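Local coordinates for leucine aminopeptidase 2 (Saccharomyces cerevisiae, PDB 2XQ0), which cleaves preferentially di- and tripeptides as a zinc-dependent aminopeptidase of the M1 family and also has low epoxide hydrolase activity in vitro, at residues Y73-E78 against Q117-D122; L69-L74 against S99-N104; A539-L544 against L572-K577. All blocks are in the same frame, centred on the assembly; numbering follows the deposited sequence.

From the N terminus, residues 69-74 and 73-78 are reached first, and they overlap at Tyr73 and Leu74. Interaction 2 closes its loop when 99-104 returns to 69-74; interaction 1 closes a longer one when 117-122 reaches 73-78. The two loops start from the same stretch, and interaction 2 closes first. Both belong to one large sheet of the N-terminal domain, where interaction 2 pairs the edge strand 66-69 with 101-104 and interaction 1 joins 74-81 to 111-120. Interaction 3 follows in series, with nearest atoms about 31 Å from interaction 1, and joins helix 537-546 to the residues leading into helix 576-582 in the C-terminal helical domain.

Interaction 1 of 3, residues Y73-E78 against Q117-D122; sequences YLDVQE and QFRTTD
Gln117 O receives two backbone N-H groups, from Gln77 N at 2.9 Å and, weakly, from Glu78 N at 3.4 Å. Gln117 N in turn donates to Glu78 O. Further along, Asp75 and Arg119 exchange a pair of backbone bonds, and their side chains run next to each other in the same direction. Arg119 CG sits between its own backbone N and carbonyl carbon (chi1 59°), which brings it within 3.6 Å of Asp75 CB, but the charged ends stay apart, 4.6 Å between Asp75 OD2 and Arg119 NE. A water donates to both Glu78 OE2 and Gln117 OE1, linking two acceptors that could not bond each other. On the face carrying Val76 and Phe118, Leu74 CD2 comes obliquely to 4.1 Å from Phe118 CD2. Tyr73 O is gripped twice, by Thr121 OG1 at 2.8 Å and by a second water that also accepts from Thr121 N. Farther out, Phe155 and Pro156 pack on Phe118, and strand 45-56 continues the sheet beyond 111-120, its Ile46 N bonded to Thr120 OG1. With Gln77 and Glu78 both facing Gln117, this is a classic beta bulge in an antiparallel pair of the M1 N-terminal sheet.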
loop_
_atom_site.group_PDB
_atom_site.type_symbol
_atom_site.label_atom_id
_atom_site.label_comp_id
_atom_site.label_asym_id
_atom_site.label_seq_id
_atom_site.Cartn_x
_atom_site.Cartn_y
_atom_site.Cartn_z
ATOM N N TYR A 73 1.808 -18.978 -13.584
ATOM C CA TYR A 73 3.157 -19.165 -14.099
ATOM C C TYR A 73 4.057 -19.923 -13.132
ATOM O O TYR A 73 5.233 -19.583 -12.975
ATOM C CB TYR A 73 3.796 -17.817 -14.414
ATOM C CG TYR A 73 2.989 -16.916 -15.319
ATOM C CD1 TYR A 73 2.681 -17.288 -16.621
ATOM C CD2 TYR A 73 2.561 -15.674 -14.874
ATOM C CE1 TYR A 73 1.957 -16.448 -17.448
ATOM C CE2 TYR A 73 1.838 -14.833 -15.682
ATOM C CZ TYR A 73 1.540 -15.220 -16.967
ATOM O OH TYR A 73 0.824 -14.363 -17.761
ATOM N N LEU A 74 3.519 -20.934 -12.470
ATOM C CA LEU A 74 4.375 -21.835 -11.695
ATOM C C LEU A 74 4.675 -23.095 -12.494
ATOM O O LEU A 74 3.902 -23.498 -13.366
ATOM C CB LEU A 74 3.738 -22.230 -10.365
ATOM C CG LEU A 74 3.533 -21.168 -9.298
ATOM C CD1 LEU A 74 2.747 -21.744 -8.118
ATOM C CD2 LEU A 74 4.869 -20.628 -8.846
ATOM N N ASP A 75 5.823 -23.695 -12.204
ATOM C CA ASP A 75 6.158 -25.016 -12.703
ATOM C C ASP A 75 5.848 -26.008 -11.569
ATOM O O ASP A 75 6.644 -26.174 -10.656
ATOM C CB ASP A 75 7.648 -25.039 -13.080
ATOM C CG ASP A 75 8.120 -26.384 -13.577
ATOM O OD1 ASP A 75 7.292 -27.304 -13.746
ATOM O OD2 ASP A 75 9.346 -26.515 -13.802
ATOM N N VAL A 76 4.673 -26.635 -11.609
ATOM C CA VAL A 76 4.320 -27.639 -10.606
ATOM C C VAL A 76 4.894 -29.003 -11.011
ATOM O O VAL A 76 4.614 -29.514 -12.098
ATOM C CB VAL A 76 2.792 -27.753 -10.410
ATOM C CG1 VAL A 76 2.457 -28.832 -9.378
ATOM C CG2 VAL A 76 2.210 -26.410 -9.976
ATOM N N GLN A 77 5.685 -29.590 -10.123
ATOM C CA GLN A 77 6.524 -30.731 -10.481
ATOM C C GLN A 77 5.993 -32.053 -9.958
ATOM O O GLN A 77 5.955 -33.049 -10.692
ATOM C CB GLN A 77 7.949 -30.506 -9.969
ATOM C CG GLN A 77 8.635 -29.318 -10.585
ATOM C CD GLN A 77 9.883 -28.935 -9.825
ATOM O OE1 GLN A 77 9.860 -28.807 -8.600
ATOM N NE2 GLN A 77 10.984 -28.751 -10.544
ATOM N N GLU A 78 5.599 -32.070 -8.688
ATOM C CA GLU A 78 5.087 -33.293 -8.081
ATOM C C GLU A 78 4.071 -32.931 -7.016
ATOM O O GLU A 78 4.148 -31.865 -6.426
ATOM C CB GLU A 78 6.222 -34.101 -7.436
ATOM C CG GLU A 78 7.353 -34.484 -8.379
ATOM C CD GLU A 78 8.556 -35.085 -7.658
ATOM O OE1 GLU A 78 8.360 -35.797 -6.648
ATOM O OE2 GLU A 78 9.700 -34.846 -8.105
ATOM N N GLN A 117 5.584 -29.945 -4.807
ATOM C CA GLN A 117 6.894 -29.450 -5.201
ATOM C C GLN A 117 6.737 -28.592 -6.429
ATOM O O GLN A 117 6.019 -28.949 -7.361
ATOM C CB GLN A 117 7.848 -30.595 -5.523
ATOM C CG GLN A 117 8.242 -31.431 -4.334
ATOM C CD GLN A 117 8.993 -32.668 -4.753
ATOM O OE1 GLN A 117 9.984 -32.586 -5.481
ATOM N NE2 GLN A 117 8.516 -33.826 -4.315
ATOM N N PHE A 118 7.431 -27.466 -6.444
ATOM C CA PHE A 118 7.268 -26.532 -7.535
ATOM C C PHE A 118 8.497 -25.652 -7.631
ATOM O O PHE A 118 9.346 -25.657 -6.730
ATOM C CB PHE A 118 6.035 -25.653 -7.271
ATOM C CG PHE A 118 6.214 -24.718 -6.116
ATOM C CD1 PHE A 118 6.019 -25.154 -4.814
ATOM C CD2 PHE A 118 6.607 -23.412 -6.326
ATOM C CE1 PHE A 118 6.202 -24.294 -3.751
ATOM C CE2 PHE A 118 6.796 -22.563 -5.277
ATOM C CZ PHE A 118 6.600 -23.004 -3.980
ATOM N N ARG A 119 8.573 -24.886 -8.715
ATOM C CA ARG A 119 9.509 -23.778 -8.806
ATOM C C ARG A 119 8.837 -22.583 -9.490
ATOM O O ARG A 119 7.909 -22.749 -10.286
ATOM C CB ARG A 119 10.773 -24.199 -9.567
ATOM C CG ARG A 119 10.509 -24.682 -10.982
ATOM C CD ARG A 119 11.779 -25.250 -11.642
ATOM N NE ARG A 119 12.800 -24.214 -11.760
ATOM C CZ ARG A 119 13.898 -24.148 -11.013
ATOM N NH1 ARG A 119 14.146 -25.080 -10.099
ATOM N NH2 ARG A 119 14.763 -23.155 -11.200
ATOM N N THR A 120 9.301 -21.379 -9.168
ATOM C CA THR A 120 8.871 -20.197 -9.892
ATOM C C THR A 120 9.459 -20.165 -11.306
ATOM O O THR A 120 10.431 -20.861 -11.608
ATOM C CB THR A 120 9.194 -18.896 -9.128
ATOM O OG1 THR A 120 10.623 -18.757 -8.933
ATOM C CG2 THR A 120 8.493 -18.904 -7.790
ATOM N N THR A 121 8.860 -19.374 -12.185
ATOM C CA THR A 121 9.361 -19.297 -13.555
ATOM C C THR A 121 9.778 -17.873 -13.904
ATOM O O THR A 121 9.609 -16.943 -13.101
ATOM C CB THR A 121 8.328 -19.816 -14.600
ATOM O OG1 THR A 121 7.269 -18.865 -14.757
ATOM C CG2 THR A 121 7.754 -21.174 -14.192
ATOM N N ASP A 122 10.342 -17.713 -15.094
ATOM C CA ASP A 122 10.729 -16.397 -15.589
ATOM C C ASP A 122 9.524 -15.447 -15.671
ATOM O O ASP A 122 9.692 -14.237 -15.624
ATOM C CB ASP A 122 11.379 -16.513 -16.972
ATOM C CG ASP A 122 12.647 -17.351 -16.958
ATOM O OD1 ASP A 122 13.119 -17.711 -15.858
ATOM O OD2 ASP A 122 13.175 -17.652 -18.052
HETATM O O HOH W 1 6.363 -18.101 -10.833
HETATM O O HOH W 2 11.544 -32.836 -7.854
#

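Interaction 2 of 3, residues L69-L74 against S99-N104; sequences LDTSYL and SRLVIN
Thr71 and Ser99 meet where an antiparallel strand pair at the margin of the large N-terminal sheet runs out into loop. Ser99 O accepts the Thr71 hydroxyl, OG1 lying 2.7 Å away, and a weak, bent bond from Thr71 N at 3.3 Å. Thr71 O takes Ser99 N at 2.8 Å. The threonine puts OG1 between its own backbone N and carbonyl carbon (chi1 76°), while CG2 packs 3.8 Å from Leu101 CB, the two side chains crossing at about a right angle. An alanine here would probably leave Ser99 O with just the weak amide bond across this contact and open a gap beside Leu101 CB. Two residues back, Leu69 and Leu101 form a regular hydrogen-bonded pair: Leu69 N reaches Leu101 O, and Leu101 N returns an almost straight bond to Leu69 O (177°).

Between these pairs, buried Asp70 turns away from 99-104. Its OD1 accepts from Leu22 N, and its OD2 is bonded to Thr21 OG1 and Asp159 N. The Arg100 side chain likewise finds its partners elsewhere, NE donating to Leu22 O and NH1 forming a salt bridge with Glu91. At the loop end a water accepts from Tyr73 N at 2.9 Å and is hydrogen-bonded to Ser99 OG at 2.7 Å.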
loop_
_atom_site.group_PDB
_atom_site.type_symbol
_atom_site.label_atom_id
_atom_site.label_comp_id
_atom_site.label_asym_id
_atom_site.label_seq_id
_atom_site.Cartn_x
_atom_site.Cartn_y
_atom_site.Cartn_z
ATOM N N LEU A 69 -6.429 -25.541 -6.552
ATOM C CA LEU A 69 -5.600 -24.444 -6.032
ATOM C C LEU A 69 -5.288 -23.419 -7.124
ATOM O O LEU A 69 -5.381 -23.714 -8.328
ATOM C CB LEU A 69 -4.304 -24.966 -5.389
ATOM C CG LEU A 69 -4.331 -25.919 -4.177
ATOM C CD1 LEU A 69 -2.939 -26.122 -3.587
ATOM C CD2 LEU A 69 -5.232 -25.436 -3.094
ATOM N N ASP A 70 -4.926 -22.212 -6.686
ATOM C CA ASP A 70 -4.561 -21.108 -7.561
ATOM C C ASP A 70 -3.089 -21.278 -7.900
ATOM O O ASP A 70 -2.312 -21.639 -7.038
ATOM C CB ASP A 70 -4.686 -19.779 -6.790
ATOM C CG ASP A 70 -6.126 -19.325 -6.591
ATOM O OD1 ASP A 70 -6.810 -19.095 -7.607
ATOM O OD2 ASP A 70 -6.550 -19.131 -5.418
ATOM N N THR A 71 -2.711 -21.018 -9.145
ATOM C CA THR A 71 -1.309 -20.862 -9.515
ATOM C C THR A 71 -1.287 -19.858 -10.635
ATOM O O THR A 71 -2.310 -19.651 -11.292
ATOM C CB THR A 71 -0.637 -22.174 -10.033
ATOM O OG1 THR A 71 -1.061 -22.453 -11.375
ATOM C CG2 THR A 71 -0.952 -23.347 -9.140
ATOM N N SER A 72 -0.130 -19.232 -10.837
ATOM C CA SER A 72 0.105 -18.360 -11.977
ATOM C C SER A 72 1.572 -18.443 -12.394
ATOM O O SER A 72 2.470 -18.035 -11.649
ATOM C CB SER A 72 -0.243 -16.913 -11.644
ATOM O OG SER A 72 0.097 -16.096 -12.751
ATOM N N TYR A 73 1.808 -18.978 -13.584
ATOM C CA TYR A 73 3.157 -19.165 -14.099
ATOM C C TYR A 73 4.057 -19.923 -13.132
ATOM O O TYR A 73 5.233 -19.583 -12.975
ATOM C CB TYR A 73 3.796 -17.817 -14.414
ATOM C CG TYR A 73 2.989 -16.916 -15.319
ATOM C CD1 TYR A 73 2.681 -17.288 -16.621
ATOM C CD2 TYR A 73 2.561 -15.674 -14.874
ATOM C CE1 TYR A 73 1.957 -16.448 -17.448
ATOM C CE2 TYR A 73 1.838 -14.833 -15.682
ATOM C CZ TYR A 73 1.540 -15.220 -16.967
ATOM O OH TYR A 73 0.824 -14.363 -17.761
ATOM N N LEU A 74 3.519 -20.934 -12.470
ATOM C CA LEU A 74 4.375 -21.835 -11.695
ATOM C C LEU A 74 4.675 -23.095 -12.494
ATOM O O LEU A 74 3.902 -23.498 -13.366
ATOM C CB LEU A 74 3.738 -22.230 -10.365
ATOM C CG LEU A 74 3.533 -21.168 -9.298
ATOM C CD1 LEU A 74 2.747 -21.744 -8.118
ATOM C CD2 LEU A 74 4.869 -20.628 -8.846
ATOM N N SER A 99 -3.879 -20.091 -13.607
ATOM C CA SER A 99 -4.015 -21.486 -14.012
ATOM C C SER A 99 -4.445 -22.325 -12.823
ATOM O O SER A 99 -3.702 -22.487 -11.870
ATOM C CB SER A 99 -2.681 -22.024 -14.559
ATOM O OG SER A 99 -2.252 -21.285 -15.693
ATOM N N ARG A 100 -5.647 -22.877 -12.876
ATOM C CA ARG A 100 -6.117 -23.690 -11.766
ATOM C C ARG A 100 -5.331 -24.998 -11.706
ATOM O O ARG A 100 -5.131 -25.652 -12.722
ATOM C CB ARG A 100 -7.614 -23.979 -11.912
ATOM C CG ARG A 100 -8.182 -24.857 -10.802
ATOM C CD ARG A 100 -9.658 -25.220 -11.082
ATOM N NE ARG A 100 -10.574 -24.121 -10.785
ATOM C CZ ARG A 100 -11.376 -23.549 -11.677
ATOM N NH1 ARG A 100 -11.379 -23.969 -12.929
ATOM N NH2 ARG A 100 -12.180 -22.555 -11.316
ATOM N N LEU A 101 -4.899 -25.382 -10.508
ATOM C CA LEU A 101 -4.229 -26.656 -10.308
ATOM C C LEU A 101 -5.247 -27.605 -9.711
ATOM O O LEU A 101 -5.843 -27.309 -8.684
ATOM C CB LEU A 101 -3.051 -26.504 -9.344
ATOM C CG LEU A 101 -2.488 -27.787 -8.722
ATOM C CD1 LEU A 101 -1.878 -28.720 -9.799
ATOM C CD2 LEU A 101 -1.444 -27.441 -7.646
ATOM N N VAL A 102 -5.438 -28.751 -10.348
ATOM C CA VAL A 102 -6.504 -29.665 -9.955
ATOM C C VAL A 102 -5.882 -30.949 -9.430
ATOM O O VAL A 102 -5.080 -31.585 -10.115
ATOM C CB VAL A 102 -7.398 -29.987 -11.145
ATOM C CG1 VAL A 102 -8.412 -31.076 -10.774
ATOM C CG2 VAL A 102 -8.090 -28.699 -11.636
ATOM N N ILE A 103 -6.242 -31.319 -8.210
ATOM C CA ILE A 103 -5.612 -32.453 -7.552
ATOM C C ILE A 103 -6.679 -33.442 -7.118
ATOM O O ILE A 103 -7.683 -33.059 -6.532
ATOM C CB ILE A 103 -4.801 -32.009 -6.307
ATOM C CG1 ILE A 103 -3.722 -30.998 -6.698
ATOM C CG2 ILE A 103 -4.169 -33.225 -5.627
ATOM C CD1 ILE A 103 -3.115 -30.224 -5.502
ATOM N N ASN A 104 -6.465 -34.716 -7.419
ATOM C CA ASN A 104 -7.380 -35.757 -6.995
ATOM C C ASN A 104 -7.011 -36.193 -5.598
ATOM O O ASN A 104 -5.915 -36.701 -5.389
ATOM C CB ASN A 104 -7.278 -36.957 -7.943
ATOM C CG ASN A 104 -7.922 -38.206 -7.375
ATOM O OD1 ASN A 104 -9.034 -38.165 -6.849
ATOM N ND2 ASN A 104 -7.224 -39.329 -7.484
HETATM O O HOH W 3 -0.171 -19.508 -15.631
#

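Interaction 3 of 3, residues A539-L544 against L572-K577; sequences ASRALL and LQEEYK
Arg541 and Glu574 reach toward each other tip to tip from the two sides of the contact and form a salt bridge. Guanidinium and carboxylate are turned just 20° from each other, and Glu574 OE1 stands at the edge of the guanidinium, near its plane, 2.8 Å from Arg541 NH2. The N-H of that pair is poorly aimed, at 116°, so the hydrogen bond within the bridge is weak and the attraction is probably largely one of charge. Glu574 OE2 is also close, 2.9 Å from Arg541 NH2. The arginine chain is extended from CG to NE, which carries its head group well away from helix 537-546, whereas chi2 of the glutamate turns CD out of line with the rest of its chain.

Leu572 passes alongside the same arginine, the two side chains running antiparallel to one another. Its CD2 rests over one face of the guanidinium, displaced toward the rim, and comes within 3.3 Å of Arg541 NH1. The flat cation therefore has a methyl group over one face and a carboxylate at its edge. The other methyl of Leu572 serves a different neighbour: CD1 meets Leu544 CD2 tip to tip at 3.7 Å. Ser540 OG lies 3.6 Å from Leu572 CD2, and its polar need is met within its own helix start, by Pro537 O.

The salt bridge lies on the exposed side, and Leu572, next to it, is buried. Helix 557-569, which lies between the two segments in the chain, touches both: Phe566 and Gln567 meet Leu544, Gln567 also meets Glu575, and Ile568 packs on Tyr576. Elsewhere on helix 537-546, Ala539 and Ala542 pack on Phe494 of helix 491-497, so the contact belongs to the packed helices of the C-terminal domain, away from the zinc site.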
loop_
_atom_site.group_PDB
_atom_site.type_symbol
_atom_site.label_atom_id
_atom_site.label_comp_id
_atom_site.label_asym_id
_atom_site.label_seq_id
_atom_site.Cartn_x
_atom_site.Cartn_y
_atom_site.Cartn_z
ATOM N N ALA A 539 9.518 35.102 -11.970
ATOM C CA ALA A 539 8.815 34.672 -10.761
ATOM C C ALA A 539 9.120 33.222 -10.389
ATOM O O ALA A 539 9.378 32.901 -9.222
ATOM C CB ALA A 539 7.306 34.884 -10.923
ATOM N N SER A 540 9.088 32.330 -11.373
ATOM C CA SER A 540 9.282 30.921 -11.072
ATOM C C SER A 540 10.734 30.678 -10.661
ATOM O O SER A 540 11.011 29.920 -9.733
ATOM C CB SER A 540 8.866 30.046 -12.254
ATOM O OG SER A 540 9.577 30.414 -13.412
ATOM N N ARG A 541 11.653 31.348 -11.341
ATOM C CA ARG A 541 13.067 31.327 -10.961
ATOM C C ARG A 541 13.331 31.983 -9.595
ATOM O O ARG A 541 14.127 31.474 -8.802
ATOM C CB ARG A 541 13.938 31.966 -12.059
ATOM C CG ARG A 541 13.993 31.143 -13.341
ATOM C CD ARG A 541 14.832 31.807 -14.421
ATOM N NE ARG A 541 15.262 30.854 -15.445
ATOM C CZ ARG A 541 14.579 30.574 -16.552
ATOM N NH1 ARG A 541 13.421 31.171 -16.794
ATOM N NH2 ARG A 541 15.055 29.694 -17.422
ATOM N N ALA A 542 12.663 33.105 -9.322
ATOM C CA ALA A 542 12.763 33.769 -8.018
ATOM C C ALA A 542 12.248 32.863 -6.895
ATOM O O ALA A 542 12.846 32.798 -5.819
ATOM C CB ALA A 542 12.003 35.093 -8.023
ATOM N N LEU A 543 11.132 32.181 -7.156
ATOM C CA LEU A 543 10.559 31.204 -6.225
ATOM C C LEU A 543 11.658 30.254 -5.754
ATOM O O LEU A 543 11.981 30.177 -4.567
ATOM C CB LEU A 543 9.454 30.399 -6.932
ATOM C CG LEU A 543 8.475 29.488 -6.170
ATOM C CD1 LEU A 543 9.163 28.597 -5.144
ATOM C CD2 LEU A 543 7.344 30.277 -5.529
ATOM N N LEU A 544 12.238 29.544 -6.713
ATOM C CA LEU A 544 13.247 28.527 -6.433
ATOM C C LEU A 544 14.448 29.115 -5.702
ATOM O O LEU A 544 15.018 28.475 -4.815
ATOM C CB LEU A 544 13.699 27.862 -7.733
ATOM C CG LEU A 544 12.750 26.861 -8.398
ATOM C CD1 LEU A 544 11.350 27.417 -8.566
ATOM C CD2 LEU A 544 13.315 26.442 -9.744
ATOM N N LEU A 572 10.689 25.501 -17.014
ATOM C CA LEU A 572 12.073 25.946 -16.895
ATOM C C LEU A 572 12.938 24.876 -17.531
ATOM O O LEU A 572 13.255 23.866 -16.898
ATOM C CB LEU A 572 12.472 26.150 -15.431
ATOM C CG LEU A 572 11.755 27.255 -14.652
ATOM C CD1 LEU A 572 12.164 27.240 -13.187
ATOM C CD2 LEU A 572 12.021 28.621 -15.274
ATOM N N GLN A 573 13.305 25.099 -18.789
ATOM C CA GLN A 573 13.933 24.064 -19.608
ATOM C C GLN A 573 15.286 23.589 -19.085
ATOM O O GLN A 573 15.652 22.431 -19.285
ATOM C CB GLN A 573 14.045 24.523 -21.064
ATOM C CG GLN A 573 12.701 24.682 -21.762
ATOM C CD GLN A 573 12.829 25.221 -23.177
ATOM O OE1 GLN A 573 13.729 26.006 -23.478
ATOM N NE2 GLN A 573 11.921 24.804 -24.053
ATOM N N GLU A 574 16.019 24.470 -18.411
ATOM C CA GLU A 574 17.353 24.125 -17.919
ATOM C C GLU A 574 17.323 23.092 -16.788
ATOM O O GLU A 574 18.360 22.532 -16.420
ATOM C CB GLU A 574 18.140 25.378 -17.502
ATOM C CG GLU A 574 17.629 26.077 -16.252
ATOM C CD GLU A 574 16.443 26.985 -16.520
ATOM O OE1 GLU A 574 16.016 27.081 -17.690
ATOM O OE2 GLU A 574 15.944 27.604 -15.559
ATOM N N GLU A 575 16.131 22.829 -16.257
ATOM C CA GLU A 575 15.966 21.867 -15.167
ATOM C C GLU A 575 15.505 20.473 -15.626
ATOM O O GLU A 575 15.510 19.521 -14.844
ATOM C CB GLU A 575 15.011 22.427 -14.111
ATOM C CG GLU A 575 15.475 23.742 -13.492
ATOM C CD GLU A 575 16.828 23.637 -12.798
ATOM O OE1 GLU A 575 17.254 22.513 -12.463
ATOM O OE2 GLU A 575 17.468 24.685 -12.580
ATOM N N TYR A 576 15.115 20.355 -16.892
ATOM C CA TYR A 576 14.630 19.084 -17.426
ATOM C C TYR A 576 15.642 17.952 -17.233
ATOM O O TYR A 576 15.262 16.788 -17.098
ATOM C CB TYR A 576 14.293 19.213 -18.914
ATOM C CG TYR A 576 13.204 20.216 -19.248
ATOM C CD1 TYR A 576 12.938 20.554 -20.568
ATOM C CD2 TYR A 576 12.442 20.819 -18.254
ATOM C CE1 TYR A 576 11.949 21.461 -20.893
ATOM C CE2 TYR A 576 11.448 21.722 -18.572
ATOM C CZ TYR A 576 11.211 22.041 -19.898
ATOM O OH TYR A 576 10.228 22.943 -20.235
ATOM N N LYS A 577 16.927 18.303 -17.233
ATOM C CA LYS A 577 18.015 17.325 -17.130
ATOM C C LYS A 577 18.066 16.674 -15.753
ATOM O O LYS A 577 18.398 15.494 -15.611
ATOM C CB LYS A 577 19.357 18.006 -17.426
ATOM C CG LYS A 577 20.589 17.127 -17.229
ATOM C CD LYS A 577 20.674 16.038 -18.289
ATOM C CE LYS A 577 22.068 15.427 -18.356
ATOM N NZ LYS A 577 22.382 14.587 -17.162
#